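Long-range contacts in putative NAD(P)H:FMN oxidoreductase (Porphyromonas gingivalis W83, PDB 3GE5), which binds flavin mononucleotide and, as a member of the nitroreductase family, probably works as an NAD(P)H-dependent oxidoreductase: residues R37-R41 with L140-W144; G82-L86 with P96-Y101; A59-P64 with I126-M131. All coordinates share one frame; numbering follows the deposited sequence. Where two conformers were deposited one is given.

Contact 1 of 3, residues R37-R41 with L140-W144; sequences RRSVR and LGCTW. With FMN (flavin mononucleotide), chain C.
The irregular segment R37-R41 crosses strand residues G141-T143 steeply, end-to-end directions 79° apart, and a single backbone bond ties them: V40 N to C142 O, 3.0 Å. Beside it, the T143 hydroxyl donates to V40 O over 2.7 Å, from well above the carbonyl plane. The two branches of T143 serve different partners: chi1 of -62° sets OG1 beside its own backbone N, facing V40 O, and leaves CG2 to one face of the R41 guanidinium and to the flavin, 3.5 Å from FMN N1. The V40 side chain rests on the backbone at G141, CB to CA 3.8 Å, where there is no side chain to obstruct it. Three waters extend the junction; one accepts from R37 NH1 and donates to C142 O, one links R38 O to C142 N, and one links S39 OG to W144 N.

The remaining polar ends turn to the cofactor. R37 sends NH1 and NH2 to phosphate oxygen O1P and NH2 also to O2P, its chain bent at chi2 and chi3 to reach them. S39 adds its hydroxyl to O1P and its backbone N to O3P, the atom that R38 NE takes at 2.8 Å. At the other end R41, extended from CG to NE, points NE straight at the flavin O2 (2.8 Å, 170°) and NH2 at N1, while the indole of W144 lies against the dimethylbenzene end of the flavin. R37 and R38 probably offset the charge of the phosphate, while the R41 guanidinium lies at the pyrimidine edge; a positive charge at N1 and O2 would be expected to stabilise negative charge on the reduced flavin.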
loop_
_atom_site.group_PDB
_atom_site.type_symbol
_atom_site.label_atom_id
_atom_site.label_comp_id
_atom_site.label_asym_id
_atom_site.label_seq_id
_atom_site.Cartn_x
_atom_site.Cartn_y
_atom_site.Cartn_z
ATOM N N ARG A 37 9.219 11.532 -4.351
ATOM C CA ARG A 37 8.193 11.778 -3.327
ATOM C C ARG A 37 8.809 11.773 -1.930
ATOM O O ARG A 37 9.353 10.755 -1.485
ATOM C CB ARG A 37 7.105 10.692 -3.369
ATOM C CG ARG A 37 5.947 10.980 -2.419
ATOM C CD ARG A 37 5.278 9.722 -1.825
ATOM N NE ARG A 37 6.253 8.878 -1.155
ATOM C CZ ARG A 37 6.724 9.076 0.074
ATOM N NH1 ARG A 37 6.254 10.054 0.861
ATOM N NH2 ARG A 37 7.689 8.302 0.510
ATOM N N ARG A 38 8.704 12.913 -1.252
ATOM C CA ARG A 38 8.985 13.001 0.168
ATOM C C ARG A 38 7.695 13.478 0.841
ATOM O O ARG A 38 6.885 14.193 0.229
ATOM C CB ARG A 38 10.110 14.002 0.436
ATOM C CG ARG A 38 11.508 13.640 -0.114
ATOM C CD ARG A 38 12.014 12.283 0.378
ATOM N NE ARG A 38 12.027 12.226 1.844
ATOM C CZ ARG A 38 12.934 12.805 2.646
ATOM N NH1 ARG A 38 13.993 13.443 2.180
ATOM N NH2 ARG A 38 12.767 12.705 3.958
ATOM N N SER A 39 7.513 13.105 2.099
ATOM C CA SER A 39 6.382 13.613 2.876
ATOM C C SER A 39 6.438 15.158 2.939
ATOM O O SER A 39 7.509 15.781 3.167
ATOM C CB SER A 39 6.304 13.011 4.289
ATOM O OG SER A 39 6.090 11.592 4.271
ATOM N N VAL A 40 5.287 15.774 2.693
ATOM C CA VAL A 40 5.146 17.229 2.726
ATOM C C VAL A 40 4.119 17.559 3.835
ATOM O O VAL A 40 2.985 17.050 3.824
ATOM C CB VAL A 40 4.670 17.772 1.345
ATOM C CG1 VAL A 40 4.160 19.233 1.444
ATOM C CG2 VAL A 40 5.800 17.569 0.278
ATOM N N ARG A 41 4.549 18.427 4.750
ATOM C CA ARG A 41 3.736 18.843 5.898
ATOM C C ARG A 41 3.407 20.318 5.943
ATOM O O ARG A 41 2.671 20.763 6.823
ATOM C CB ARG A 41 4.441 18.415 7.186
ATOM C CG ARG A 41 4.515 16.908 7.361
ATOM C CD ARG A 41 5.292 16.517 8.628
ATOM N NE ARG A 41 5.536 15.084 8.760
ATOM C CZ ARG A 41 6.520 14.393 8.168
ATOM N NH1 ARG A 41 7.403 14.964 7.353
ATOM N NH2 ARG A 41 6.622 13.086 8.403
ATOM N N LEU A 140 1.090 17.357 -6.288
ATOM C CA LEU A 140 0.694 17.717 -4.946
ATOM C C LEU A 140 1.633 17.099 -3.929
ATOM O O LEU A 140 2.266 16.100 -4.198
ATOM C CB LEU A 140 -0.743 17.249 -4.670
ATOM C CG LEU A 140 -1.805 17.933 -5.575
ATOM C CD1 LEU A 140 -3.157 17.160 -5.611
ATOM C CD2 LEU A 140 -1.985 19.379 -5.151
ATOM N N GLY A 141 1.657 17.679 -2.740
ATOM C CA GLY A 141 2.390 17.126 -1.600
ATOM C C GLY A 141 1.405 16.490 -0.637
ATOM O O GLY A 141 0.253 16.921 -0.533
ATOM N N CYS A 142 1.855 15.478 0.079
ATOM C CA CYS A 142 1.019 14.894 1.073
ATOM C C CYS A 142 1.829 14.216 2.161
ATOM O O CYS A 142 3.028 13.969 2.000
ATOM C CB CYS A 142 -0.001 13.955 0.399
ATOM S SG CYS A 142 0.690 12.575 -0.451
ATOM N N THR A 143 1.151 13.932 3.268
ATOM C CA THR A 143 1.655 13.052 4.318
ATOM C C THR A 143 0.568 12.089 4.750
ATOM O O THR A 143 -0.580 12.475 4.924
ATOM C CB THR A 143 2.206 13.874 5.555
ATOM O OG1 THR A 143 3.292 14.677 5.128
ATOM C CG2 THR A 143 2.660 12.960 6.691
ATOM N N TRP A 144 0.946 10.829 4.850
ATOM C CA TRP A 144 0.111 9.781 5.435
ATOM C C TRP A 144 0.108 9.951 6.925
ATOM O O TRP A 144 1.184 10.048 7.529
ATOM C CB TRP A 144 0.725 8.449 5.081
ATOM C CG TRP A 144 -0.054 7.200 5.378
ATOM C CD1 TRP A 144 -0.740 6.869 6.533
ATOM C CD2 TRP A 144 -0.138 6.074 4.521
ATOM N NE1 TRP A 144 -1.274 5.598 6.407
ATOM C CE2 TRP A 144 -0.912 5.084 5.191
ATOM C CE3 TRP A 144 0.349 5.795 3.238
ATOM C CZ2 TRP A 144 -1.227 3.862 4.602
ATOM C CZ3 TRP A 144 0.042 4.535 2.660
ATOM C CH2 TRP A 144 -0.747 3.607 3.360
HETATM N N1 FMN C . 4.127 11.632 9.518
HETATM C C2 FMN C . 3.577 12.480 10.436
HETATM O O2 FMN C . 4.036 13.619 10.583
HETATM N N3 FMN C . 2.507 12.090 11.229
HETATM C C4 FMN C . 1.949 10.820 11.140
HETATM O O4 FMN C . 0.987 10.468 11.891
HETATM C C4A FMN C . 2.509 9.955 10.204
HETATM N N5 FMN C . 1.998 8.673 10.119
HETATM C C5A FMN C . 2.434 7.847 9.124
HETATM C C6 FMN C . 1.816 6.600 8.996
HETATM C C7 FMN C . 2.221 5.759 7.964
HETATM C C7M FMN C . 1.607 4.402 7.797
HETATM C C8 FMN C . 3.206 6.171 7.067
HETATM C C8M FMN C . 3.637 5.288 5.941
HETATM C C9 FMN C . 3.834 7.381 7.228
HETATM C C9A FMN C . 3.456 8.253 8.239
HETATM N N10 FMN C . 4.078 9.512 8.416
HETATM C C10 FMN C . 3.584 10.356 9.379
HETATM C "C1'" FMN C . 5.068 10.035 7.408
HETATM C "C2'" FMN C . 6.409 9.366 7.696
HETATM O "O2'" FMN C . 7.062 10.072 8.743
HETATM C "C3'" FMN C . 7.298 9.291 6.449
HETATM O "O3'" FMN C . 6.594 8.610 5.404
HETATM C "C4'" FMN C . 8.668 8.641 6.711
HETATM O "O4'" FMN C . 9.463 9.384 7.635
HETATM C "C5'" FMN C . 9.492 8.467 5.429
HETATM O "O5'" FMN C . 9.727 9.738 4.863
HETATM P P FMN C . 9.363 10.021 3.362
HETATM O O1P FMN C . 7.857 9.831 3.283
HETATM O O2P FMN C . 10.095 9.047 2.458
HETATM O O3P FMN C . 9.670 11.487 3.142
HETATM O O HOH W 1 3.918 11.662 0.463
HETATM O O HOH W 2 4.405 14.440 -0.969
HETATM O O HOH W 3 3.719 10.224 3.796
#

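Contact 2 of 3, residues G82-L86 with P96-Y101; sequences GRKRL and PGAPIY
R83 and Y101 lie across each other at about a right angle, yet their flat ends are almost parallel, guanidinium and ring planes only 13° apart. From helix 80-86 the arginine passes the CE2 corner of the ring, where its CG comes to 4.0 Å, and a bend at chi3 (64°) turns the guanidinium onto the turn P96-P99. There it grips one carbonyl with two nitrogens: A98 O accepts from NE at 3.0 Å and from NH2 at 2.7 Å, the first donor slightly tilted from the carbonyl plane and the second well above it. NH2 also makes a weak bond to P96 O, so two carbonyls of the turn converge on one nitrogen, while NH1 forms a salt bridge with E80 of the same helix.

L86, one turn further along, meets the ring from over its face. Its CD2 stands 3.7 Å from the centroid of Y101, 24° off the normal and displaced toward CG, a CH-pi contact. The tyrosine hydroxyl is held by F95 O, and a water donates both to it and to R83 O, bridging helix and strand.

Backbone pairing places the strand between its neighbours, I100 with L171 and Y101 with V77. The whole is a helix laid on the edge region of an antiparallel sheet: strand 72-77 leads into helix 80-86, and the chain returns as strand 100-107 beside it, in the alpha/beta fold of the nitroreductase family, with the arginine clasping the turn that precedes the returning strand.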
loop_
_atom_site.group_PDB
_atom_site.type_symbol
_atom_site.label_atom_id
_atom_site.label_comp_id
_atom_site.label_asym_id
_atom_site.label_seq_id
_atom_site.Cartn_x
_atom_site.Cartn_y
_atom_site.Cartn_z
ATOM N N GLY A 82 -15.487 21.437 8.542
ATOM C CA GLY A 82 -15.021 20.064 8.696
ATOM C C GLY A 82 -13.558 20.030 9.075
ATOM O O GLY A 82 -13.164 19.251 9.937
ATOM N N ARG A 83 -12.735 20.865 8.436
ATOM C CA ARG A 83 -11.300 20.886 8.758
ATOM C C ARG A 83 -11.093 21.280 10.230
ATOM O O ARG A 83 -10.289 20.685 10.959
ATOM C CB ARG A 83 -10.534 21.862 7.827
ATOM C CG ARG A 83 -10.519 21.496 6.339
ATOM C CD ARG A 83 -9.713 22.534 5.497
ATOM N NE ARG A 83 -8.322 22.464 5.959
ATOM C CZ ARG A 83 -7.733 23.320 6.799
ATOM N NH1 ARG A 83 -8.354 24.418 7.211
ATOM N NH2 ARG A 83 -6.498 23.089 7.221
ATOM N N LYS A 84 -11.836 22.277 10.677
ATOM C CA LYS A 84 -11.776 22.714 12.073
ATOM C C LYS A 84 -12.256 21.614 13.050
ATOM O O LYS A 84 -11.682 21.444 14.135
ATOM C CB LYS A 84 -12.563 23.995 12.244
ATOM C CG LYS A 84 -11.884 25.199 11.553
ATOM N N ARG A 85 -13.300 20.892 12.664
ATOM C CA ARG A 85 -13.786 19.765 13.470
ATOM C C ARG A 85 -12.734 18.664 13.585
ATOM O O ARG A 85 -12.558 18.082 14.655
ATOM C CB ARG A 85 -15.078 19.189 12.887
ATOM C CG ARG A 85 -16.269 20.090 13.087
ATOM C CD ARG A 85 -17.379 19.770 12.094
ATOM N NE ARG A 85 -17.921 18.433 12.308
ATOM C CZ ARG A 85 -18.470 17.675 11.363
ATOM N NH1 ARG A 85 -18.555 18.108 10.108
ATOM N NH2 ARG A 85 -18.940 16.474 11.676
ATOM N N LEU A 86 -12.012 18.414 12.496
ATOM C CA LEU A 86 -11.058 17.305 12.464
ATOM C C LEU A 86 -9.812 17.608 13.298
ATOM O O LEU A 86 -9.176 16.696 13.863
ATOM C CB LEU A 86 -10.680 16.982 11.022
ATOM C CG LEU A 86 -9.632 15.892 10.766
ATOM C CD1 LEU A 86 -10.110 14.555 11.378
ATOM C CD2 LEU A 86 -9.285 15.756 9.269
ATOM N N PRO A 96 -3.049 20.736 11.352
ATOM C CA PRO A 96 -4.137 21.617 10.938
ATOM C C PRO A 96 -3.846 22.567 9.770
ATOM O O PRO A 96 -4.726 23.329 9.379
ATOM C CB PRO A 96 -4.457 22.421 12.214
ATOM C CG PRO A 96 -3.310 22.279 13.077
ATOM C CD PRO A 96 -2.579 21.033 12.715
ATOM N N GLY A 97 -2.646 22.520 9.204
ATOM C CA GLY A 97 -2.293 23.349 8.046
ATOM C C GLY A 97 -2.604 22.735 6.678
ATOM O O GLY A 97 -2.395 23.391 5.659
ATOM N N ALA A 98 -3.062 21.459 6.620
ATOM C CA ALA A 98 -3.322 20.789 5.336
ATOM C C ALA A 98 -4.668 21.212 4.749
ATOM O O ALA A 98 -5.696 21.208 5.464
ATOM C CB ALA A 98 -3.266 19.238 5.514
ATOM N N PRO A 99 -4.701 21.619 3.469
ATOM C CA PRO A 99 -5.943 22.012 2.870
ATOM C C PRO A 99 -6.992 20.949 2.742
ATOM O O PRO A 99 -8.159 21.280 2.786
ATOM C CB PRO A 99 -5.550 22.435 1.446
ATOM C CG PRO A 99 -4.117 22.532 1.432
ATOM C CD PRO A 99 -3.547 21.845 2.578
ATOM N N ILE A 100 -6.573 19.708 2.469
ATOM C CA ILE A 100 -7.506 18.612 2.237
ATOM C C ILE A 100 -7.097 17.409 3.053
ATOM O O ILE A 100 -5.917 17.076 3.120
ATOM C CB ILE A 100 -7.572 18.212 0.737
ATOM C CG1 ILE A 100 -8.072 19.403 -0.077
ATOM C CG2 ILE A 100 -8.542 17.000 0.525
ATOM C CD1 ILE A 100 -8.235 19.139 -1.567
ATOM N N TYR A 101 -8.093 16.761 3.647
ATOM C CA TYR A 101 -7.882 15.480 4.311
ATOM C C TYR A 101 -8.773 14.409 3.684
ATOM O O TYR A 101 -9.965 14.623 3.468
ATOM C CB TYR A 101 -8.194 15.561 5.803
ATOM C CG TYR A 101 -7.512 16.690 6.520
ATOM C CD1 TYR A 101 -6.278 16.508 7.135
ATOM C CD2 TYR A 101 -8.139 17.941 6.628
ATOM C CE1 TYR A 101 -5.663 17.547 7.836
ATOM C CE2 TYR A 101 -7.545 18.979 7.327
ATOM C CZ TYR A 101 -6.316 18.780 7.926
ATOM O OH TYR A 101 -5.755 19.844 8.609
HETATM O O HOH W 4 -7.730 20.826 10.495
#

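Contact 3 of 3, residues A59-P64 with I126-M131; sequences AGRIAP and IAMTYM. With FMN (flavin mononucleotide), chain J.
Two helices approach so closely at G60 and A127 that their CA atoms are 4.5 Å apart, a separation made possible by the small residues A59, G60, A63 and A127. G60 has no side chain, and selenomethionine M131 fills the place, its SE 4.1 Å and its CG 3.6 Å from G60 CA. A63 reaches into the opposite helix, its CB 3.8 Å from A127 CA and also against CG2 of I126.

The ring of Y130 lies against A59, A63 and P64. A63 CA sits over one face, 4.1 Å from the ring centroid and 23° off the normal, a CH-pi contact, while P64 lies across the phenol end, with CD 3.6 Å from OH. The CD2 corner of Y130 comes to 3.4 Å from A59 O. I126 also meets P64: CG2 touches the proline CD, and CD1 reaches both P64 O, a buried oxygen with no polar partner, and the C8M methyl of FMN.

P64 and I126 of this chain complete a pocket whose polar contacts come chiefly from the second subunit. F34 of the second subunit stacks on Y130, and R186 of that subunit bonds to A63 O. On the inner side, M131 packs against strands 72-77, 100-107 and 163-172, joining the pair of helices to the sheet.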
loop_
_atom_site.group_PDB
_atom_site.type_symbol
_atom_site.label_atom_id
_atom_site.label_comp_id
_atom_site.label_asym_id
_atom_site.label_seq_id
_atom_site.Cartn_x
_atom_site.Cartn_y
_atom_site.Cartn_z
ATOM N N ALA A 59 -8.032 6.791 -7.993
ATOM C CA ALA A 59 -6.907 5.886 -7.706
ATOM C C ALA A 59 -7.224 4.972 -6.522
ATOM O O ALA A 59 -6.962 3.782 -6.566
ATOM C CB ALA A 59 -5.613 6.656 -7.441
ATOM N N GLY A 60 -7.788 5.554 -5.463
ATOM C CA GLY A 60 -8.202 4.762 -4.321
ATOM C C GLY A 60 -9.262 3.702 -4.688
ATOM O O GLY A 60 -9.151 2.527 -4.302
ATOM N N ARG A 61 -10.268 4.117 -5.463
ATOM C CA ARG A 61 -11.383 3.276 -5.858
ATOM C C ARG A 61 -10.861 2.063 -6.652
ATOM O O ARG A 61 -11.382 0.959 -6.502
ATOM C CB ARG A 61 -12.366 4.057 -6.738
ATOM C CG ARG A 61 -13.602 3.259 -7.182
ATOM C CD ARG A 61 -14.475 4.124 -8.105
ATOM N NE ARG A 61 -13.938 4.137 -9.469
ATOM C CZ ARG A 61 -14.258 3.281 -10.439
ATOM N NH1 ARG A 61 -15.131 2.321 -10.227
ATOM N NH2 ARG A 61 -13.712 3.382 -11.648
ATOM N N ILE A 62 -9.853 2.266 -7.501
ATOM C CA ILE A 62 -9.408 1.183 -8.391
ATOM C C ILE A 62 -8.348 0.262 -7.756
ATOM O O ILE A 62 -7.913 -0.738 -8.376
ATOM C CB ILE A 62 -8.948 1.716 -9.789
ATOM C CG1 ILE A 62 -7.685 2.577 -9.667
ATOM C CG2 ILE A 62 -10.149 2.406 -10.493
ATOM C CD1 ILE A 62 -7.016 2.897 -11.046
ATOM N N ALA A 63 -7.941 0.562 -6.523
ATOM C CA ALA A 63 -6.923 -0.253 -5.851
ATOM C C ALA A 63 -7.437 -1.708 -5.716
ATOM O O ALA A 63 -8.627 -1.929 -5.533
ATOM C CB ALA A 63 -6.605 0.327 -4.435
ATOM N N PRO A 64 -6.542 -2.688 -5.739
ATOM C CA PRO A 64 -6.914 -4.045 -5.386
ATOM C C PRO A 64 -7.093 -4.240 -3.854
ATOM O O PRO A 64 -6.643 -3.428 -3.029
ATOM C CB PRO A 64 -5.703 -4.879 -5.871
ATOM C CG PRO A 64 -4.576 -3.960 -5.743
ATOM C CD PRO A 64 -5.107 -2.565 -6.019
ATOM N N ILE A 126 -3.498 -0.261 0.900
ATOM C CA ILE A 126 -3.276 -0.292 -0.566
ATOM C C ILE A 126 -3.973 0.935 -1.185
ATOM O O ILE A 126 -3.379 1.657 -2.012
ATOM C CB ILE A 126 -3.810 -1.616 -1.206
ATOM C CG1 ILE A 126 -3.164 -2.867 -0.558
ATOM C CG2 ILE A 126 -3.539 -1.619 -2.672
ATOM C CD1 ILE A 126 -3.829 -4.232 -0.944
ATOM N N ALA A 127 -5.219 1.182 -0.783
ATOM C CA ALA A 127 -5.956 2.335 -1.318
ATOM C C ALA A 127 -5.204 3.663 -0.969
ATOM O O ALA A 127 -5.040 4.552 -1.828
ATOM C CB ALA A 127 -7.397 2.405 -0.796
HETATM N N MSE A 128 -4.765 3.778 0.291
HETATM C CA MSE A 128 -4.007 4.960 0.732
HETATM C C MSE A 128 -2.728 5.118 -0.117
HETATM O O MSE A 128 -2.375 6.238 -0.517
HETATM C CB MSE A 128 -3.641 4.851 2.214
HETATM C CG MSE A 128 -4.786 5.232 3.136
HETATM SE SE MSE A 128 -4.997 7.181 3.295
HETATM C CE MSE A 128 -3.216 7.634 3.958
ATOM N N THR A 129 -2.037 4.018 -0.376
ATOM C CA THR A 129 -0.786 4.067 -1.158
ATOM C C THR A 129 -1.096 4.565 -2.592
ATOM O O THR A 129 -0.415 5.436 -3.128
ATOM C CB THR A 129 -0.048 2.704 -1.185
ATOM O OG1 THR A 129 0.300 2.310 0.151
ATOM C CG2 THR A 129 1.255 2.784 -2.093
ATOM N N TYR A 130 -2.141 4.001 -3.200
ATOM C CA TYR A 130 -2.562 4.442 -4.536
ATOM C C TYR A 130 -2.863 5.936 -4.518
ATOM O O TYR A 130 -2.508 6.675 -5.451
ATOM C CB TYR A 130 -3.798 3.654 -4.994
ATOM C CG TYR A 130 -3.465 2.390 -5.763
ATOM C CD1 TYR A 130 -2.555 1.475 -5.276
ATOM C CD2 TYR A 130 -4.087 2.107 -6.983
ATOM C CE1 TYR A 130 -2.215 0.344 -6.018
ATOM C CE2 TYR A 130 -3.785 0.963 -7.707
ATOM C CZ TYR A 130 -2.845 0.101 -7.230
ATOM O OH TYR A 130 -2.525 -1.018 -7.944
HETATM N N MSE A 131 -3.554 6.388 -3.489
HETATM C CA MSE A 131 -3.981 7.804 -3.425
HETATM C C MSE A 131 -2.765 8.734 -3.212
HETATM O O MSE A 131 -2.649 9.824 -3.825
HETATM C CB MSE A 131 -5.083 8.042 -2.375
HETATM C CG MSE A 131 -6.412 7.406 -2.756
HETATM SE SE MSE A 131 -7.886 7.888 -1.641
HETATM C CE MSE A 131 -7.343 7.013 0.011
HETATM N N1 FMN J . -5.637 -13.623 -4.999
HETATM C C2 FMN J . -5.474 -14.971 -4.799
HETATM O O2 FMN J . -5.705 -15.728 -5.736
HETATM N N3 FMN J . -5.053 -15.484 -3.584
HETATM C C4 FMN J . -4.872 -14.677 -2.461
HETATM O O4 FMN J . -4.533 -15.143 -1.383
HETATM C C4A FMN J . -5.072 -13.300 -2.637
HETATM N N5 FMN J . -4.955 -12.433 -1.579
HETATM C C5A FMN J . -5.071 -11.088 -1.729
HETATM C C6 FMN J . -4.808 -10.247 -0.624
HETATM C C7 FMN J . -4.751 -8.858 -0.810
HETATM C C7M FMN J . -4.497 -7.962 0.400
HETATM C C8 FMN J . -4.945 -8.331 -2.072
HETATM C C8M FMN J . -4.840 -6.873 -2.318
HETATM C C9 FMN J . -5.191 -9.156 -3.160
HETATM C C9A FMN J . -5.243 -10.573 -3.000
HETATM N N10 FMN J . -5.513 -11.429 -4.075
HETATM C C10 FMN J . -5.426 -12.793 -3.900
HETATM C "C1'" FMN J . -5.764 -10.887 -5.465
HETATM C "C2'" FMN J . -7.175 -10.253 -5.552
HETATM O "O2'" FMN J . -8.176 -11.259 -5.756
HETATM C "C3'" FMN J . -7.255 -9.188 -6.641
HETATM O "O3'" FMN J . -6.289 -8.157 -6.397
HETATM C "C4'" FMN J . -8.682 -8.602 -6.733
HETATM O "O4'" FMN J . -9.635 -9.601 -7.154
HETATM C "C5'" FMN J . -8.660 -7.431 -7.703
HETATM O "O5'" FMN J . -8.278 -7.900 -8.998
HETATM P P FMN J . -7.085 -7.286 -9.832
HETATM O O1P FMN J . -7.490 -5.880 -10.192
HETATM O O2P FMN J . -6.862 -8.151 -11.049
HETATM O O3P FMN J . -5.815 -7.362 -8.997
#

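Contact 3 is wholly buried, whereas contacts 1 and 2 are partly buried, and contact 2 lies furthest from the centre of the chain. Their chemistry follows: apolar helix packing in contact 3, arginines and waters around a cofactor in contact 1, and an arginine clasping carbonyls in contact 2. Contacts 1 and 2 belong to the same antiparallel sheet, at strands 141-145 and 100-107, about 6 Å apart at their nearest atoms. Contacts 1 and 3 touch directly, W144 lying on M128 and T129 of the helix that leads into its strand. Both line FMN pockets, contact 1 that of a flavin held by its own chain, contact 3 that of one held mainly by the second subunit.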